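Local coordinates for SCO family protein (Aquifex aeolicus, PDB 3ME7) that probably binds copper and takes part in electron transfer, as a membrane-attached member of the SCO1/2 family with a redox-active disulfide, at residues C44-I55 / F84-W95. Residues are numbered along the deposited sequence; the frame is centred on the assembly and turned at random.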
ATOM      1  N   CYS A  44       3.969  11.978  -3.820  1.00 15.52           N
ATOM      2  CA  CYS A  44       3.509  10.680  -4.338  1.00 16.01           C
ATOM      3  C   CYS A  44       4.260  10.186  -5.583  1.00 14.37           C
ATOM      4  O   CYS A  44       4.511   8.982  -5.678  1.00 13.91           O
ATOM      5  CB  CYS A  44       1.994  10.608  -4.533  1.00 18.14           C
ATOM      6  SG  CYS A  44       1.038  11.267  -3.156  1.00 17.72           S
ATOM      7  N   PRO A  45       4.624  11.086  -6.526  1.00 13.51           N
ATOM      8  CA  PRO A  45       5.506  10.588  -7.591  1.00 13.49           C
ATOM      9  C   PRO A  45       6.820  10.076  -7.023  1.00 13.86           C
ATOM     10  O   PRO A  45       7.361   9.103  -7.526  1.00 14.32           O
ATOM     11  CB  PRO A  45       5.734  11.825  -8.490  1.00 13.08           C
ATOM     12  CG  PRO A  45       4.575  12.721  -8.207  1.00 15.11           C
ATOM     13  CD  PRO A  45       4.245  12.491  -6.752  1.00 13.07           C
ATOM     14  N   LEU A  46       7.336  10.720  -5.978  1.00 12.86           N
ATOM     15  CA  LEU A  46       8.599  10.271  -5.388  1.00 13.07           C
ATOM     16  C   LEU A  46       8.447   8.873  -4.770  1.00 12.19           C
ATOM     17  O   LEU A  46       9.264   7.990  -5.014  1.00 12.48           O
ATOM     18  CB  LEU A  46       9.128  11.288  -4.369  1.00 13.43           C
ATOM     19  CG  LEU A  46       9.318  12.718  -4.897  1.00 13.13           C
ATOM     20  CD1 LEU A  46       9.965  13.589  -3.824  1.00 14.30           C
ATOM     21  CD2 LEU A  46      10.165  12.698  -6.166  1.00 14.36           C
ATOM     22  N   ILE A  47       7.384   8.679  -4.004  1.00 11.88           N
ATOM     23  CA  ILE A  47       7.105   7.392  -3.365  1.00 12.19           C
ATOM     24  C   ILE A  47       6.961   6.287  -4.410  1.00 11.98           C
ATOM     25  O   ILE A  47       7.594   5.237  -4.305  1.00 12.50           O
ATOM     26  CB  ILE A  47       5.818   7.454  -2.505  1.00 13.18           C
ATOM     27  CG1 ILE A  47       6.041   8.383  -1.298  1.00 14.28           C
ATOM     28  CG2 ILE A  47       5.400   6.041  -2.070  1.00 14.29           C
ATOM     29  CD1 ILE A  47       4.758   8.819  -0.582  1.00 13.05           C
ATOM     30  N   THR A  48       6.149   6.551  -5.435  1.00 10.96           N
ATOM     31  CA  THR A  48       5.849   5.518  -6.429  1.00 10.03           C
ATOM     32  C   THR A  48       7.090   5.210  -7.266  1.00 10.39           C
ATOM     33  O   THR A  48       7.393   4.047  -7.515  1.00  9.66           O
ATOM     34  CB  THR A  48       4.638   5.911  -7.285  1.00  9.93           C
ATOM     35  OG1 THR A  48       3.531   6.184  -6.406  1.00 10.02           O
ATOM     36  CG2 THR A  48       4.253   4.782  -8.207  1.00 10.12           C
ATOM     37  N   LYS A  49       7.818   6.251  -7.679  1.00 11.25           N
ATOM     38  CA  LYS A  49       9.066   6.052  -8.425  1.00 12.21           C
ATOM     39  C   LYS A  49      10.087   5.298  -7.576  1.00 12.00           C
ATOM     40  O   LYS A  49      10.808   4.443  -8.089  1.00 12.74           O
ATOM     41  CB  LYS A  49       9.651   7.398  -8.865  1.00 13.04           C
ATOM     42  CG  LYS A  49       8.853   8.072  -9.960  1.00 15.13           C
ATOM     43  CD  LYS A  49       9.358   9.482 -10.203  1.00 14.79           C
ATOM     44  CE  LYS A  49       8.557  10.135 -11.316  1.00 16.70           C
ATOM     45  NZ  LYS A  49       9.208  11.385 -11.741  1.00 16.99           N
ATOM     46  N   SER A  50      10.150   5.617  -6.282  1.00 12.49           N
ATOM     47  CA  SER A  50      11.050   4.894  -5.382  1.00 13.42           C
ATOM     48  C   SER A  50      10.677   3.410  -5.254  1.00 13.20           C
ATOM     49  O   SER A  50      11.554   2.540  -5.302  1.00 13.01           O
ATOM     50  CB  SER A  50      11.122   5.576  -4.019  1.00 13.76           C
ATOM     51  OG  SER A  50      12.190   5.024  -3.263  1.00 26.71           O
ATOM     52  N   LEU A  51       9.385   3.119  -5.092  1.00 12.03           N
ATOM     53  CA  LEU A  51       8.888   1.737  -5.120  1.00 11.72           C
ATOM     54  C   LEU A  51       9.191   1.019  -6.414  1.00 11.64           C
ATOM     55  O   LEU A  51       9.586  -0.139  -6.398  1.00 11.12           O
ATOM     56  CB  LEU A  51       7.368   1.724  -4.900  1.00 12.13           C
ATOM     57  CG  LEU A  51       6.967   1.931  -3.455  1.00 12.82           C
ATOM     58  CD1 LEU A  51       5.438   1.943  -3.402  1.00 12.92           C
ATOM     59  CD2 LEU A  51       7.523   0.821  -2.539  1.00 11.72           C
ATOM     60  N   LEU A  52       9.017   1.699  -7.546  1.00 10.65           N
ATOM     61  CA  LEU A  52       9.330   1.091  -8.832  1.00 10.87           C
ATOM     62  C   LEU A  52      10.789   0.637  -8.887  1.00 11.27           C
ATOM     63  O   LEU A  52      11.088  -0.324  -9.578  1.00 11.92           O
ATOM     64  CB  LEU A  52       9.046   2.062  -9.991  1.00 11.48           C
ATOM     65  CG  LEU A  52       7.563   2.299 -10.285  1.00 13.58           C
ATOM     66  CD1 LEU A  52       7.409   3.512 -11.207  1.00 12.61           C
ATOM     67  CD2 LEU A  52       6.894   1.083 -10.906  1.00 11.79           C
ATOM     68  N   LYS A  53      11.673   1.327  -8.166  1.00 11.22           N
ATOM     69  CA  LYS A  53      13.113   1.013  -8.172  1.00 12.61           C
ATOM     70  C   LYS A  53      13.585   0.084  -7.049  1.00 13.39           C
ATOM     71  O   LYS A  53      14.769  -0.262  -6.997  1.00 15.91           O
ATOM     72  CB  LYS A  53      13.966   2.294  -8.254  1.00 13.48           C
ATOM     73  CG  LYS A  53      13.924   2.916  -9.654  1.00 15.44           C
ATOM     74  CD  LYS A  53      14.434   4.357  -9.751  1.00 14.79           C
ATOM     75  CE  LYS A  53      14.417   4.802 -11.214  1.00 16.14           C
ATOM     76  NZ  LYS A  53      14.849   6.223 -11.419  1.00 15.78           N
ATOM     77  N   VAL A  54      12.690  -0.297  -6.139  1.00 11.50           N
ATOM     78  CA  VAL A  54      13.043  -1.293  -5.120  1.00 11.25           C
ATOM     79  C   VAL A  54      12.290  -2.610  -5.273  1.00 11.14           C
ATOM     80  O   VAL A  54      12.868  -3.671  -5.039  1.00 11.25           O
ATOM     81  CB  VAL A  54      12.939  -0.739  -3.658  1.00 11.52           C
ATOM     82  CG1 VAL A  54      11.475  -0.511  -3.211  1.00 14.07           C
ATOM     83  CG2 VAL A  54      13.657  -1.669  -2.655  1.00 13.84           C
ATOM     84  N   ILE A  55      11.017  -2.547  -5.670  1.00 10.44           N
ATOM     85  CA  ILE A  55      10.194  -3.754  -5.801  1.00 10.33           C
ATOM     86  C   ILE A  55      10.857  -4.873  -6.646  1.00 11.08           C
ATOM     87  O   ILE A  55      10.858  -6.021  -6.213  1.00 11.35           O
ATOM     88  CB  ILE A  55       8.745  -3.422  -6.302  1.00 10.55           C
ATOM     89  CG1 ILE A  55       7.961  -2.656  -5.223  1.00 13.09           C
ATOM     90  CG2 ILE A  55       7.995  -4.670  -6.770  1.00 12.36           C
ATOM     91  CD1 ILE A  55       7.730  -3.401  -3.903  1.00 11.54           C
ATOM     92  N   PHE A  84      -3.551   6.877 -13.157  1.00 10.36           N
ATOM     93  CA  PHE A  84      -2.369   6.694 -12.304  1.00 10.83           C
ATOM     94  C   PHE A  84      -1.605   5.413 -12.663  1.00 11.32           C
ATOM     95  O   PHE A  84      -0.385   5.439 -12.799  1.00 11.96           O
ATOM     96  CB  PHE A  84      -2.779   6.701 -10.822  1.00 11.26           C
ATOM     97  CG  PHE A  84      -1.618   6.730  -9.861  1.00 11.67           C
ATOM     98  CD1 PHE A  84      -0.999   5.537  -9.454  1.00 11.82           C
ATOM     99  CD2 PHE A  84      -1.155   7.937  -9.344  1.00 12.36           C
ATOM    100  CE1 PHE A  84       0.088   5.563  -8.569  1.00 11.87           C
ATOM    101  CE2 PHE A  84      -0.081   7.962  -8.445  1.00 12.52           C
ATOM    102  CZ  PHE A  84       0.529   6.774  -8.067  1.00 12.70           C
ATOM    103  N   GLN A  85      -2.335   4.310 -12.858  1.00 10.91           N
ATOM    104  CA  GLN A  85      -1.718   3.021 -13.189  1.00 11.43           C
ATOM    105  C   GLN A  85      -0.893   3.111 -14.466  1.00 11.67           C
ATOM    106  O   GLN A  85       0.253   2.659 -14.516  1.00 11.85           O
ATOM    107  CB  GLN A  85      -2.788   1.941 -13.346  1.00 11.50           C
ATOM    108  CG  GLN A  85      -2.207   0.566 -13.703  1.00 13.03           C
ATOM    109  CD  GLN A  85      -3.167  -0.306 -14.464  1.00 12.46           C
ATOM    110  OE1 GLN A  85      -4.354  -0.005 -14.550  1.00 13.81           O
ATOM    111  NE2 GLN A  85      -2.653  -1.385 -15.061  1.00 14.16           N
ATOM    112  N   LYS A  86      -1.491   3.711 -15.489  1.00 11.69           N
ATOM    113  CA  LYS A  86      -0.836   3.841 -16.787  1.00 12.95           C
ATOM    114  C   LYS A  86       0.350   4.783 -16.688  1.00 13.23           C
ATOM    115  O   LYS A  86       1.391   4.534 -17.302  1.00 14.84           O
ATOM    116  CB  LYS A  86      -1.828   4.347 -17.831  1.00 14.63           C
ATOM    117  CG  LYS A  86      -2.808   3.294 -18.320  1.00 28.48           C
ATOM    118  CD  LYS A  86      -3.504   3.750 -19.602  1.00 18.44           C
ATOM    119  CE  LYS A  86      -4.372   2.653 -20.194  1.00 29.27           C
ATOM    120  NZ  LYS A  86      -4.590   2.882 -21.645  1.00 20.05           N
ATOM    121  N   GLU A  87       0.193   5.850 -15.899  1.00 12.52           N
ATOM    122  CA  GLU A  87       1.245   6.850 -15.714  1.00 13.03           C
ATOM    123  C   GLU A  87       2.557   6.210 -15.266  1.00 13.95           C
ATOM    124  O   GLU A  87       3.637   6.547 -15.777  1.00 14.68           O
ATOM    125  CB  GLU A  87       0.807   7.902 -14.702  1.00 13.76           C
ATOM    126  CG  GLU A  87       1.829   9.005 -14.476  1.00 16.83           C
ATOM    127  CD  GLU A  87       1.258  10.157 -13.705  1.00 13.67           C
ATOM    128  OE1 GLU A  87       0.026  10.402 -13.799  1.00 17.41           O
ATOM    129  OE2 GLU A  87       2.043  10.835 -13.009  1.00 17.51           O
ATOM    130  N   TYR A  88       2.460   5.275 -14.326  1.00 12.71           N
ATOM    131  CA  TYR A  88       3.654   4.707 -13.721  1.00 13.29           C
ATOM    132  C   TYR A  88       3.999   3.329 -14.278  1.00 13.90           C
ATOM    133  O   TYR A  88       4.925   2.688 -13.794  1.00 14.93           O
ATOM    134  CB  TYR A  88       3.526   4.698 -12.187  1.00 12.78           C
ATOM    135  CG  TYR A  88       3.532   6.090 -11.584  1.00 12.72           C
ATOM    136  CD1 TYR A  88       4.736   6.752 -11.315  1.00 12.25           C
ATOM    137  CD2 TYR A  88       2.343   6.756 -11.302  1.00 12.08           C
ATOM    138  CE1 TYR A  88       4.750   8.027 -10.772  1.00 13.89           C
ATOM    139  CE2 TYR A  88       2.347   8.039 -10.768  1.00 13.61           C
ATOM    140  CZ  TYR A  88       3.552   8.664 -10.506  1.00 12.68           C
ATOM    141  OH  TYR A  88       3.545   9.919  -9.957  1.00 15.34           O
ATOM    142  N   GLY A  89       3.263   2.892 -15.304  1.00 13.09           N
ATOM    143  CA  GLY A  89       3.537   1.616 -15.955  1.00 13.40           C
ATOM    144  C   GLY A  89       3.293   0.413 -15.063  1.00 13.15           C
ATOM    145  O   GLY A  89       3.897  -0.653 -15.245  1.00 13.64           O
ATOM    146  N   ILE A  90       2.406   0.595 -14.090  1.00 12.57           N
ATOM    147  CA  ILE A  90       2.063  -0.462 -13.136  1.00 12.44           C
ATOM    148  C   ILE A  90       1.228  -1.549 -13.834  1.00 12.51           C
ATOM    149  O   ILE A  90       0.308  -1.232 -14.574  1.00 12.41           O
ATOM    150  CB  ILE A  90       1.371   0.164 -11.880  1.00 11.82           C
ATOM    151  CG1 ILE A  90       2.390   0.969 -11.067  1.00 11.96           C
ATOM    152  CG2 ILE A  90       0.681  -0.899 -11.006  1.00 11.14           C
ATOM    153  CD1 ILE A  90       1.772   1.952 -10.084  1.00 11.22           C
ATOM    154  N   ASP A  91       1.557  -2.819 -13.592  1.00 13.39           N
ATOM    155  CA  ASP A  91       0.937  -3.919 -14.348  1.00 15.88           C
ATOM    156  C   ASP A  91      -0.556  -4.042 -14.069  1.00 16.05           C
ATOM    157  O   ASP A  91      -1.337  -4.378 -14.958  1.00 15.70           O
ATOM    158  CB  ASP A  91       1.655  -5.255 -14.079  1.00 18.21           C
ATOM    159  CG  ASP A  91       1.182  -5.919 -12.801  1.00 13.45           C
ATOM    160  OD1 ASP A  91       0.366  -6.844 -12.877  1.00 20.32           O
ATOM    161  OD2 ASP A  91       1.578  -5.505 -11.715  1.00 20.02           O
ATOM    162  N   GLY A  92      -0.951  -3.768 -12.831  1.00 16.45           N
ATOM    163  CA  GLY A  92      -2.361  -3.703 -12.491  1.00 17.10           C
ATOM    164  C   GLY A  92      -2.898  -4.983 -11.884  1.00 17.75           C
ATOM    165  O   GLY A  92      -4.012  -4.975 -11.345  1.00 18.80           O
ATOM    166  N   LYS A  93      -2.122  -6.066 -11.966  1.00 17.49           N
ATOM    167  CA  LYS A  93      -2.525  -7.362 -11.396  1.00 18.19           C
ATOM    168  C   LYS A  93      -1.740  -7.776 -10.136  1.00 16.22           C
ATOM    169  O   LYS A  93      -2.325  -7.853  -9.073  1.00 16.32           O
ATOM    170  CB  LYS A  93      -2.607  -8.477 -12.457  1.00 20.37           C
ATOM    171  CG  LYS A  93      -1.337  -8.763 -13.245  1.00 35.60           C
ATOM    172  CD  LYS A  93      -1.666  -9.317 -14.627  1.00 23.06           C
ATOM    173  CE  LYS A  93      -0.646  -8.869 -15.662  1.00 35.78           C
ATOM    174  NZ  LYS A  93      -0.707  -7.380 -15.841  1.00 24.08           N
ATOM    175  N   GLY A  94      -0.430  -8.004 -10.252  1.00 15.12           N
ATOM    176  CA  GLY A  94       0.420  -8.273  -9.075  1.00 14.03           C
ATOM    177  C   GLY A  94       0.636  -7.018  -8.247  1.00 12.02           C
ATOM    178  O   GLY A  94       0.724  -7.062  -7.009  1.00 11.48           O
ATOM    179  N   TRP A  95       0.756  -5.901  -8.953  1.00 10.83           N
ATOM    180  CA  TRP A  95       0.790  -4.595  -8.337  1.00  9.95           C
ATOM    181  C   TRP A  95      -0.478  -3.900  -8.796  1.00 10.18           C
ATOM    182  O   TRP A  95      -0.630  -3.606  -9.981  1.00 11.22           O
ATOM    183  CB  TRP A  95       2.041  -3.842  -8.821  1.00  9.12           C
ATOM    184  CG  TRP A  95       2.287  -2.486  -8.195  1.00  8.66           C
ATOM    185  CD1 TRP A  95       1.345  -1.630  -7.652  1.00  9.22           C
ATOM    186  CD2 TRP A  95       3.542  -1.805  -8.104  1.00  9.67           C
ATOM    187  NE1 TRP A  95       1.960  -0.486  -7.193  1.00  9.51           N
ATOM    188  CE2 TRP A  95       3.296  -0.561  -7.478  1.00  9.23           C
ATOM    189  CE3 TRP A  95       4.857  -2.131  -8.480  1.00  9.45           C
ATOM    190  CZ2 TRP A  95       4.308   0.356  -7.221  1.00  9.42           C
ATOM    191  CZ3 TRP A  95       5.866  -1.215  -8.217  1.00 10.26           C
ATOM    192  CH2 TRP A  95       5.583   0.011  -7.590  1.00  9.93           C
TER
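Thr48 and Tyr88 bring the two backbones nearest, their CA atoms 7.7 Å apart, where helix 43-52 passes the end of helix 78-87. No hydrogen bond crosses, and the fit rests mainly on the rings of Tyr88 and Trp95. Thr48 sets its CG2 over one face of the Tyr88 ring, 3.9 Å from the ring centroid, a CH-pi contact 22° off the normal; CG of Glu87 lies over the opposite face. Threonine suits this place because it carries a methyl and a hydroxyl on one carbon; with chi1 -55° the methyl, anti to the backbone N, goes to Tyr88, while OG1 meets the edge of Phe84 in the ring plane, 3.5 Å from CZ. Tyr88 lays its ring across the helix, with CG of Lys49 at its edge and the hydroxyl reaching Pro45, OH to CA 3.1 Å. Replacing Tyr88 by an alanine would probably leave the Thr48 methyl without its aromatic face and open a gap beside Pro45. Gly89, at positive phi, completes a Schellman motif that ends helix 78-87 and turns the chain toward Trp95. There the far rim of the indole meets Leu51 and Leu52 of helix 43-52, CH2 lying 3.7 Å from Leu51 CB and CZ3 3.7 Å from Leu52 CD2, and Ile55, beyond that helix, brings CG1 to CZ3. A broad indole suits this spot, touching three aliphatic side chains while CG1 of Ile90 sits over one face; NE1 of this buried residue is hydrogen-bonded to Thr69 OG1. Such packing of two helices on the same side of a central sheet belongs to the thioredoxin fold, and the first helix carries Cys44, disulfide-bonded to Cys40 in the CxxxC motif of SCO proteins, a predicted copper site with His126.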